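Local coordinates for periplasmic binding protein/LacI transcriptional regulator (Alkaliphilus metalliredigens, PDB 3CTP) that binds the sugar beta-D-xylulofuranose in the cleft of its two-lobed effector domain and, as a LacI-family member, probably regulates transcription by binding DNA, at residues I70-F75 with Q211-V216; K89-F94 with L296-I301; A122-C127 with E182-T187. One frame throughout, in Å; residues are numbered along the deposited sequence. Where two conformers were deposited one is given.

Contact 1 (I70-F75 with Q211-V216); sequences ISNPFF and QHDFQV. With XLF (beta-D-xylulofuranose), chain C.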
loop_
_atom_site.group_PDB
_atom_site.type_symbol
_atom_site.label_atom_id
_atom_site.label_comp_id
_atom_site.label_asym_id
_atom_site.label_seq_id
_atom_site.Cartn_x
_atom_site.Cartn_y
_atom_site.Cartn_z
ATOM N N ILE A 70 3.222 -5.072 1.699
ATOM C CA ILE A 70 2.610 -3.789 2.143
ATOM C C ILE A 70 1.832 -3.160 1.001
ATOM O O ILE A 70 1.089 -2.168 1.211
ATOM C CB ILE A 70 3.612 -2.733 2.710
ATOM C CG1 ILE A 70 4.763 -2.484 1.737
ATOM C CG2 ILE A 70 4.093 -3.133 4.126
ATOM C CD1 ILE A 70 5.669 -1.329 2.131
ATOM N N SER A 71 1.960 -3.762 -0.179
ATOM C CA SER A 71 0.991 -3.441 -1.286
ATOM C C SER A 71 -0.471 -3.768 -0.996
ATOM O O SER A 71 -1.369 -3.178 -1.593
ATOM C CB SER A 71 1.354 -4.070 -2.607
ATOM O OG SER A 71 0.904 -5.408 -2.703
ATOM N N ASN A 72 -0.723 -4.666 -0.052
ATOM C CA ASN A 72 -2.102 -4.823 0.448
ATOM C C ASN A 72 -2.353 -3.785 1.538
ATOM O O ASN A 72 -1.640 -3.760 2.544
ATOM C CB ASN A 72 -2.239 -6.252 1.001
ATOM C CG ASN A 72 -3.609 -6.522 1.575
ATOM O OD1 ASN A 72 -4.390 -5.597 1.874
ATOM N ND2 ASN A 72 -3.932 -7.822 1.723
ATOM N N PRO A 73 -3.314 -2.883 1.303
ATOM C CA PRO A 73 -3.599 -1.821 2.262
ATOM C C PRO A 73 -3.709 -2.307 3.681
ATOM O O PRO A 73 -3.269 -1.631 4.597
ATOM C CB PRO A 73 -4.960 -1.288 1.780
ATOM C CG PRO A 73 -4.823 -1.382 0.287
ATOM C CD PRO A 73 -4.161 -2.758 0.088
ATOM N N PHE A 74 -4.279 -3.485 3.892
ATOM C CA PHE A 74 -4.449 -3.942 5.273
ATOM C C PHE A 74 -3.072 -4.083 5.943
ATOM O O PHE A 74 -2.877 -3.704 7.107
ATOM C CB PHE A 74 -5.159 -5.315 5.307
ATOM C CG PHE A 74 -5.235 -5.895 6.705
ATOM C CD1 PHE A 74 -6.195 -5.433 7.588
ATOM C CD2 PHE A 74 -4.311 -6.838 7.120
ATOM C CE1 PHE A 74 -6.248 -5.936 8.903
ATOM C CE2 PHE A 74 -4.336 -7.352 8.426
ATOM C CZ PHE A 74 -5.314 -6.886 9.315
ATOM N N PHE A 75 -2.100 -4.624 5.222
ATOM C CA PHE A 75 -0.799 -4.807 5.870
ATOM C C PHE A 75 -0.029 -3.503 6.031
ATOM O O PHE A 75 0.767 -3.380 6.980
ATOM C CB PHE A 75 0.059 -5.851 5.151
ATOM C CG PHE A 75 -0.445 -7.244 5.367
ATOM C CD1 PHE A 75 -0.386 -7.816 6.636
ATOM C CD2 PHE A 75 -1.013 -7.948 4.331
ATOM C CE1 PHE A 75 -0.902 -9.114 6.860
ATOM C CE2 PHE A 75 -1.544 -9.224 4.554
ATOM C CZ PHE A 75 -1.469 -9.810 5.810
ATOM N N GLN A 211 -5.035 -17.961 -6.000
ATOM C CA GLN A 211 -3.834 -18.604 -5.430
ATOM C C GLN A 211 -2.869 -17.647 -4.778
ATOM O O GLN A 211 -1.839 -18.075 -4.182
ATOM C CB GLN A 211 -3.070 -19.359 -6.531
ATOM C CG GLN A 211 -3.948 -20.400 -7.225
ATOM C CD GLN A 211 -4.476 -21.431 -6.255
ATOM O OE1 GLN A 211 -3.699 -22.068 -5.537
ATOM N NE2 GLN A 211 -5.797 -21.605 -6.224
ATOM N N HIS A 212 -3.169 -16.352 -4.889
ATOM C CA HIS A 212 -2.296 -15.321 -4.334
ATOM C C HIS A 212 -3.171 -14.232 -3.721
ATOM O O HIS A 212 -4.309 -14.038 -4.146
ATOM C CB HIS A 212 -1.472 -14.647 -5.445
ATOM C CG HIS A 212 -0.617 -15.597 -6.218
ATOM N ND1 HIS A 212 -1.064 -16.243 -7.353
ATOM C CD2 HIS A 212 0.657 -16.011 -6.022
ATOM C CE1 HIS A 212 -0.098 -17.017 -7.825
ATOM N NE2 HIS A 212 0.960 -16.891 -7.040
ATOM N N ASP A 213 -2.610 -13.524 -2.747
ATOM C CA ASP A 213 -3.181 -12.242 -2.328
ATOM C C ASP A 213 -2.940 -11.258 -3.477
ATOM O O ASP A 213 -2.291 -11.577 -4.490
ATOM C CB ASP A 213 -2.457 -11.784 -1.044
ATOM C CG ASP A 213 -3.189 -10.697 -0.280
ATOM O OD1 ASP A 213 -4.277 -10.257 -0.710
ATOM O OD2 ASP A 213 -2.658 -10.312 0.789
ATOM N N PHE A 214 -3.435 -10.041 -3.322
ATOM C CA PHE A 214 -3.252 -9.032 -4.379
ATOM C C PHE A 214 -1.807 -8.892 -4.841
ATOM O O PHE A 214 -0.853 -8.803 -4.037
ATOM C CB PHE A 214 -3.702 -7.651 -3.866
ATOM C CG PHE A 214 -3.532 -6.555 -4.887
ATOM C CD1 PHE A 214 -4.376 -6.507 -5.986
ATOM C CD2 PHE A 214 -2.539 -5.594 -4.754
ATOM C CE1 PHE A 214 -4.223 -5.499 -6.980
ATOM C CE2 PHE A 214 -2.399 -4.574 -5.738
ATOM C CZ PHE A 214 -3.233 -4.539 -6.831
ATOM N N GLN A 215 -1.632 -8.870 -6.172
ATOM C CA GLN A 215 -0.373 -8.524 -6.794
ATOM C C GLN A 215 -0.770 -7.584 -7.918
ATOM O O GLN A 215 -1.870 -7.703 -8.462
ATOM C CB GLN A 215 0.242 -9.753 -7.482
ATOM C CG GLN A 215 0.641 -10.912 -6.575
ATOM C CD GLN A 215 1.200 -12.107 -7.383
ATOM O OE1 GLN A 215 2.370 -12.451 -7.256
ATOM N NE2 GLN A 215 0.361 -12.706 -8.222
ATOM N N VAL A 216 0.129 -6.683 -8.284
ATOM C CA VAL A 216 -0.190 -5.722 -9.326
ATOM C C VAL A 216 -0.541 -6.444 -10.632
ATOM O O VAL A 216 -1.407 -5.989 -11.392
ATOM C CB VAL A 216 0.957 -4.737 -9.520
ATOM C CG1 VAL A 216 0.704 -3.842 -10.724
ATOM C CG2 VAL A 216 1.080 -3.898 -8.244
HETATM O O4 XLF C . -4.711 -13.567 5.412
HETATM C C4 XLF C . -5.854 -12.712 5.325
HETATM C C5 XLF C . -6.153 -12.497 3.849
HETATM O O5 XLF C . -5.778 -11.145 3.563
HETATM C C3 XLF C . -5.532 -11.324 5.854
HETATM O O3 XLF C . -6.167 -11.075 7.115
HETATM C C2 XLF C . -6.094 -10.450 4.766
HETATM O O2 XLF C . -7.527 -10.339 4.885
HETATM C C1 XLF C . -5.450 -9.080 4.722
HETATM O O1 XLF C . -5.950 -8.359 3.586
#
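The amide of Asn72 meets the carboxylate of Asp213 with the planes turned 74° apart, and the Phe75 ring, whose edge faces Asp213 OD2, has Phe74 CD2 over the centre of one face. Farther along, Ser71 OG lies at the edge of the Phe214 ring, 4.0 Å from Phe214 CD2. The setting is the sugar cleft of a type I periplasmic-binding-protein fold, where the start of helix 73-88 in one lobe touches a loop of the other. Asn72 is the N-cap of that helix. With CG anti to the backbone N (chi1 179°), Asn72 can turn OD1 back to accept from Phe74 N at 2.9 Å, above the carbonyl plane, while ND2 points outward. Asn72 ND2 donates twice: to Asp213 OD2 at 2.9 Å, nearly in the amide plane and on the syn lone pair, and to XLF O1 at 2.8 Å. A leucine in place of Asn72 would probably leave the sugar O1 and Asp213 OD2 without this shared donor and the first turn of the helix without its cap. Asp213 OD1 also accepts from Phe214 N, met from above the carboxylate plane; with a salt bridge from OD2 to Arg124 and a hydrogen bond from OD1 to Asn239, these bonds fix the carboxylate. Phe270 of the second subunit meets the Phe214 ring. Beside the bonded O1, the sugar's C1 rests 3.5 Å from Phe74 CD2.

Contact 2 (K89-F94 with L296-I301); sequences KGYTLF and LLIKII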
loop_
_atom_site.group_PDB
_atom_site.type_symbol
_atom_site.label_atom_id
_atom_site.label_comp_id
_atom_site.label_asym_id
_atom_site.label_seq_id
_atom_site.Cartn_x
_atom_site.Cartn_y
_atom_site.Cartn_z
ATOM N N LYS A 89 6.498 1.374 23.604
ATOM C CA LYS A 89 7.269 0.468 24.455
ATOM C C LYS A 89 8.763 0.696 24.329
ATOM O O LYS A 89 9.545 -0.016 24.986
ATOM C CB LYS A 89 6.977 -1.003 24.082
ATOM C CG LYS A 89 5.537 -1.445 24.326
ATOM C CD LYS A 89 5.326 -1.773 25.810
ATOM C CE LYS A 89 3.859 -2.019 26.147
ATOM N NZ LYS A 89 3.186 -2.982 25.231
ATOM N N GLY A 90 9.163 1.638 23.462
ATOM C CA GLY A 90 10.564 1.971 23.257
ATOM C C GLY A 90 11.293 1.249 22.131
ATOM O O GLY A 90 12.528 1.248 22.121
ATOM N N TYR A 91 10.551 0.703 21.157
ATOM C CA TYR A 91 11.162 -0.055 20.054
ATOM C C TYR A 91 10.905 0.601 18.701
ATOM O O TYR A 91 9.842 1.207 18.479
ATOM C CB TYR A 91 10.581 -1.477 19.999
ATOM C CG TYR A 91 11.000 -2.317 21.173
ATOM C CD1 TYR A 91 12.098 -3.155 21.085
ATOM C CD2 TYR A 91 10.316 -2.235 22.387
ATOM C CE1 TYR A 91 12.486 -3.932 22.162
ATOM C CE2 TYR A 91 10.710 -2.977 23.467
ATOM C CZ TYR A 91 11.797 -3.819 23.366
ATOM O OH TYR A 91 12.170 -4.562 24.478
ATOM N N THR A 92 11.886 0.475 17.806
ATOM C CA THR A 92 11.670 0.792 16.392
ATOM C C THR A 92 11.390 -0.506 15.626
ATOM O O THR A 92 11.531 -1.588 16.183
ATOM C CB THR A 92 12.887 1.469 15.818
ATOM O OG1 THR A 92 14.059 0.783 16.257
ATOM C CG2 THR A 92 12.979 2.887 16.389
ATOM N N LEU A 93 10.964 -0.402 14.366
ATOM C CA LEU A 93 10.640 -1.590 13.565
ATOM C C LEU A 93 11.456 -1.606 12.256
ATOM O O LEU A 93 11.664 -0.562 11.638
ATOM C CB LEU A 93 9.188 -1.537 13.104
ATOM C CG LEU A 93 8.009 -1.834 13.991
ATOM C CD1 LEU A 93 6.766 -1.869 13.098
ATOM C CD2 LEU A 93 8.224 -3.170 14.650
ATOM N N PHE A 94 11.894 -2.790 11.853
ATOM C CA PHE A 94 12.343 -3.048 10.480
ATOM C C PHE A 94 11.222 -3.828 9.815
ATOM O O PHE A 94 10.775 -4.840 10.370
ATOM C CB PHE A 94 13.586 -3.936 10.462
ATOM C CG PHE A 94 14.858 -3.253 10.890
ATOM C CD1 PHE A 94 15.049 -1.915 10.658
ATOM C CD2 PHE A 94 15.873 -3.984 11.462
ATOM C CE1 PHE A 94 16.251 -1.282 11.038
ATOM C CE2 PHE A 94 17.052 -3.379 11.827
ATOM C CZ PHE A 94 17.236 -2.037 11.634
ATOM N N LEU A 296 2.162 -8.758 23.809
ATOM C CA LEU A 296 2.588 -10.145 24.034
ATOM C C LEU A 296 4.062 -10.319 23.664
ATOM O O LEU A 296 4.816 -11.004 24.369
ATOM C CB LEU A 296 1.722 -11.104 23.226
ATOM C CG LEU A 296 0.262 -11.116 23.651
ATOM C CD1 LEU A 296 -0.582 -11.953 22.686
ATOM C CD2 LEU A 296 0.145 -11.692 25.090
ATOM N N LEU A 297 4.494 -9.719 22.558
ATOM C CA LEU A 297 5.913 -9.855 22.211
ATOM C C LEU A 297 6.792 -9.286 23.328
ATOM O O LEU A 297 7.828 -9.870 23.689
ATOM C CB LEU A 297 6.206 -9.153 20.857
ATOM C CG LEU A 297 7.649 -9.302 20.365
ATOM C CD1 LEU A 297 7.978 -10.767 20.126
ATOM C CD2 LEU A 297 7.840 -8.464 19.081
ATOM N N ILE A 298 6.385 -8.163 23.907
ATOM C CA ILE A 298 7.187 -7.568 24.974
ATOM C C ILE A 298 7.215 -8.483 26.219
ATOM O O ILE A 298 8.232 -8.586 26.915
ATOM C CB ILE A 298 6.657 -6.185 25.347
ATOM C CG1 ILE A 298 6.970 -5.155 24.267
ATOM C CG2 ILE A 298 7.192 -5.743 26.723
ATOM C CD1 ILE A 298 8.392 -5.098 23.896
ATOM N N LYS A 299 6.110 -9.170 26.492
ATOM C CA LYS A 299 6.151 -10.171 27.590
ATOM C C LYS A 299 7.198 -11.239 27.336
ATOM O O LYS A 299 7.968 -11.613 28.249
ATOM C CB LYS A 299 4.783 -10.854 27.783
ATOM C CG LYS A 299 3.758 -9.971 28.400
ATOM C CD LYS A 299 2.494 -10.789 28.696
ATOM C CE LYS A 299 1.300 -9.885 28.816
ATOM N NZ LYS A 299 1.408 -9.066 30.032
ATOM N N ILE A 300 7.237 -11.757 26.113
ATOM C CA ILE A 300 8.204 -12.789 25.785
ATOM C C ILE A 300 9.615 -12.190 25.885
ATOM O O ILE A 300 10.511 -12.801 26.463
ATOM C CB ILE A 300 7.995 -13.422 24.387
ATOM C CG1 ILE A 300 6.576 -13.993 24.208
ATOM C CG2 ILE A 300 9.032 -14.525 24.125
ATOM C CD1 ILE A 300 6.258 -15.107 25.167
ATOM N N ILE A 301 9.810 -10.989 25.332
ATOM C CA ILE A 301 11.135 -10.374 25.401
ATOM C C ILE A 301 11.620 -10.241 26.835
ATOM O O ILE A 301 12.804 -10.482 27.133
ATOM C CB ILE A 301 11.133 -8.979 24.723
ATOM C CG1 ILE A 301 10.979 -9.133 23.207
ATOM C CG2 ILE A 301 12.400 -8.172 25.134
ATOM C CD1 ILE A 301 10.708 -7.779 22.504
#
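Ile298 and Tyr91 carry most of this contact, with Lys89 adding a flank, where the turn leading into strand 92-97 meets helix 286-302. A helix here packs against the turn that enters the outermost strand of the alpha/beta lobe's sheet, tying the beginning of the chain's second strand to a helix from near its far end. The Tyr91 ring and the two isoleucines approach from opposite directions. Ile298 turns CD1 obliquely toward the ring, although the exact position of that methyl is doubtful. One helical turn on, Ile301 takes the far end of the ring: Ile301 CG2 is 3.7 Å from Tyr91 OH, and Ile301 CD1 is 4.2 Å from Tyr91 CZ. Both isoleucines hold CG1 anti to the carbonyl carbon (chi1 -72° in Ile298), and in Ile298 this keeps CG1 beside the lysine. There the aliphatic part of Lys89 crosses it at a slant, Lys89 CG to Ile298 CG1 at 4.0 Å. Lys89 itself bends at chi2, and its NZ forms a salt bridge with Glu295, just before the helical segment. Lys61 lies by the Tyr91 ring as a cation-pi partner. No hydrogen bond joins the two segments: cohesion here is dispersive, and the lysine contributes methylenes to the apolar patch while its charge is paired with Glu295.

Contact 3 (A122-C127 with E182-T187); sequences ASRSQC and EVFEAT. With XLF (beta-D-xylulofuranose), chain C.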
loop_
_atom_site.group_PDB
_atom_site.type_symbol
_atom_site.label_atom_id
_atom_site.label_comp_id
_atom_site.label_asym_id
_atom_site.label_seq_id
_atom_site.Cartn_x
_atom_site.Cartn_y
_atom_site.Cartn_z
ATOM N N ALA A 122 5.837 -12.502 13.035
ATOM C CA ALA A 122 5.802 -13.343 11.836
ATOM C C ALA A 122 4.387 -13.460 11.261
ATOM O O ALA A 122 3.537 -14.191 11.795
ATOM C CB ALA A 122 6.347 -14.736 12.194
ATOM N N SER A 123 4.134 -12.753 10.160
ATOM C CA SER A 123 2.779 -12.682 9.606
ATOM C C SER A 123 2.544 -13.754 8.547
ATOM O O SER A 123 3.372 -13.948 7.632
ATOM C CB SER A 123 2.454 -11.273 9.030
ATOM O OG SER A 123 2.641 -10.282 10.019
ATOM N N ARG A 124 1.411 -14.448 8.661
ATOM C CA ARG A 124 1.016 -15.377 7.623
ATOM C C ARG A 124 2.182 -16.321 7.270
ATOM O O ARG A 124 2.462 -16.623 6.088
ATOM C CB ARG A 124 0.471 -14.613 6.399
ATOM C CG ARG A 124 -0.588 -15.382 5.653
ATOM C CD ARG A 124 -1.575 -14.430 4.983
ATOM N NE ARG A 124 -0.967 -13.727 3.841
ATOM C CZ ARG A 124 -1.594 -12.753 3.181
ATOM N NH1 ARG A 124 -1.017 -12.171 2.132
ATOM N NH2 ARG A 124 -2.828 -12.386 3.561
ATOM N N SER A 125 2.844 -16.810 8.308
ATOM C CA SER A 125 4.042 -17.630 8.122
ATOM C C SER A 125 3.772 -18.938 7.382
ATOM O O SER A 125 2.746 -19.594 7.607
ATOM C CB SER A 125 4.651 -17.979 9.497
ATOM O OG SER A 125 5.802 -18.824 9.332
ATOM N N GLN A 126 4.734 -19.342 6.548
ATOM C CA GLN A 126 4.717 -20.679 5.939
ATOM C C GLN A 126 5.805 -21.617 6.461
ATOM O O GLN A 126 5.943 -22.758 5.994
ATOM C CB GLN A 126 4.790 -20.582 4.424
ATOM C CG GLN A 126 3.571 -19.864 3.861
ATOM C CD GLN A 126 3.556 -19.864 2.358
ATOM O OE1 GLN A 126 4.096 -20.778 1.714
ATOM N NE2 GLN A 126 2.937 -18.847 1.779
ATOM N N CYS A 127 6.568 -21.162 7.435
ATOM C CA CYS A 127 7.542 -22.054 8.075
ATOM C C CYS A 127 7.022 -22.721 9.332
ATOM O O CYS A 127 5.910 -22.463 9.805
ATOM C CB CYS A 127 8.795 -21.289 8.439
ATOM S SG CYS A 127 9.446 -20.385 7.042
ATOM N N GLU A 182 -5.201 -21.605 0.050
ATOM C CA GLU A 182 -5.321 -22.569 1.129
ATOM C C GLU A 182 -4.277 -22.412 2.241
ATOM O O GLU A 182 -4.522 -22.827 3.396
ATOM C CB GLU A 182 -5.260 -23.990 0.556
ATOM C CG GLU A 182 -5.544 -25.076 1.545
ATOM C CD GLU A 182 -5.580 -26.438 0.881
ATOM O OE1 GLU A 182 -6.060 -26.520 -0.278
ATOM O OE2 GLU A 182 -5.126 -27.411 1.514
ATOM N N VAL A 183 -3.128 -21.830 1.900
ATOM C CA VAL A 183 -2.055 -21.678 2.877
ATOM C C VAL A 183 -2.307 -20.533 3.850
ATOM O O VAL A 183 -1.517 -20.358 4.775
ATOM C CB VAL A 183 -0.699 -21.465 2.184
ATOM C CG1 VAL A 183 -0.331 -22.741 1.416
ATOM C CG2 VAL A 183 -0.727 -20.268 1.268
ATOM N N PHE A 184 -3.377 -19.750 3.653
ATOM C CA PHE A 184 -3.715 -18.690 4.611
ATOM C C PHE A 184 -4.751 -19.258 5.571
ATOM O O PHE A 184 -5.927 -19.419 5.192
ATOM C CB PHE A 184 -4.352 -17.478 3.909
ATOM C CG PHE A 184 -3.485 -16.796 2.856
ATOM C CD1 PHE A 184 -2.122 -17.054 2.732
ATOM C CD2 PHE A 184 -4.078 -15.843 2.025
ATOM C CE1 PHE A 184 -1.358 -16.384 1.738
ATOM C CE2 PHE A 184 -3.335 -15.157 1.079
ATOM C CZ PHE A 184 -1.972 -15.435 0.948
ATOM N N GLU A 185 -4.347 -19.574 6.802
ATOM C CA GLU A 185 -5.307 -20.108 7.763
ATOM C C GLU A 185 -6.521 -19.186 7.898
ATOM O O GLU A 185 -7.634 -19.656 8.119
ATOM C CB GLU A 185 -4.643 -20.300 9.147
ATOM C CG GLU A 185 -3.654 -21.452 9.157
ATOM C CD GLU A 185 -3.118 -21.751 10.549
ATOM O OE1 GLU A 185 -3.896 -21.684 11.521
ATOM O OE2 GLU A 185 -1.914 -21.981 10.648
ATOM N N ALA A 186 -6.291 -17.879 7.828
ATOM C CA ALA A 186 -7.388 -16.935 8.034
ATOM C C ALA A 186 -8.450 -17.070 6.965
ATOM O O ALA A 186 -9.642 -17.034 7.261
ATOM C CB ALA A 186 -6.857 -15.509 8.077
ATOM N N THR A 187 -8.026 -17.177 5.705
ATOM C CA THR A 187 -9.037 -17.266 4.656
ATOM C C THR A 187 -9.715 -18.629 4.654
ATOM O O THR A 187 -10.889 -18.755 4.236
ATOM C CB THR A 187 -8.492 -16.881 3.256
ATOM O OG1 THR A 187 -7.401 -17.724 2.898
ATOM C CG2 THR A 187 -7.965 -15.455 3.297
HETATM O O4 XLF C . -4.711 -13.567 5.412
HETATM C C4 XLF C . -5.854 -12.712 5.325
HETATM C C5 XLF C . -6.153 -12.497 3.849
HETATM O O5 XLF C . -5.778 -11.145 3.563
HETATM C C3 XLF C . -5.532 -11.324 5.854
HETATM O O3 XLF C . -6.167 -11.075 7.115
HETATM C C2 XLF C . -6.094 -10.450 4.766
HETATM O O2 XLF C . -7.527 -10.339 4.885
HETATM C C1 XLF C . -5.450 -9.080 4.722
HETATM O O1 XLF C . -5.950 -8.359 3.586
#
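A bend at chi3 (71°) in the chain of Arg124 turns its guanidinium flat onto the ring of Phe184, whose own CG stands anti to the carbonyl carbon (chi1 -60°), which sets the ring against one face of the guanidinium. The planes differ by only 12°, with the guanidinium and ring centres 3.8 Å apart, a stacked cation-pi pair. Arg124 NE sits over the ring face, offset toward the rim, 3.4 Å from Phe184 CE1, and its CD adds a CH-pi contact, 3.7 Å from the Phe184 ring centroid. The edge of the guanidinium is turned to the sugar. Arg124 NH2 donates to XLF O4 at 2.9 Å, near the guanidinium plane, and more weakly to O5. Besides Asp213, NH1 pairs with Asp100, and the charged group is thus held on several sides. This is the sugar cleft of the periplasmic-binding-protein-like fold: Arg124 follows strand 119-123 of one lobe, and Phe184 is the N-cap residue of helix 185-200 in the other. That helix also packs on the sugar: Thr187 CG2 is 3.5 Å from XLF C5, and Ala186 CB 3.9 Å from XLF O4. Farther out, Gln126 NE2 rests against Val183 CG2 at 4.0 Å. In the loop of Arg124, Ser125 OG accepts from Cys127 N in an ST turn. The chemistry divides the labour: an aromatic face fixes the plane of the cation, leaving NH2 for the sugar and NH1 for the two acids, and this pairing across the lobes is consistent with a closed, ligand-bound cleft.

Contacts 1 and 3 lie side by side in the sugar cleft, their centres about 13 Å apart, and both touch the ligand; Asp213 OD2 of contact 1 and Arg124 NH1 of contact 3 join them directly in a 2.8 Å salt bridge. Contact 2 sits in the lobe of the seven-stranded sheet, away from the cleft, its centre about 25 Å and 22 Å from those of contacts 1 and 3. Contacts 2 and 3 both reach that sheet, and helix 73-88, starting in contact 1, is followed by strand 92-97 of contact 2. Along the chain come 70-75, 89-94, 122-127, then 182-187, 211-216, 296-301. Thus two contacts bridge the lobes round the sugar, and one packs within a single lobe.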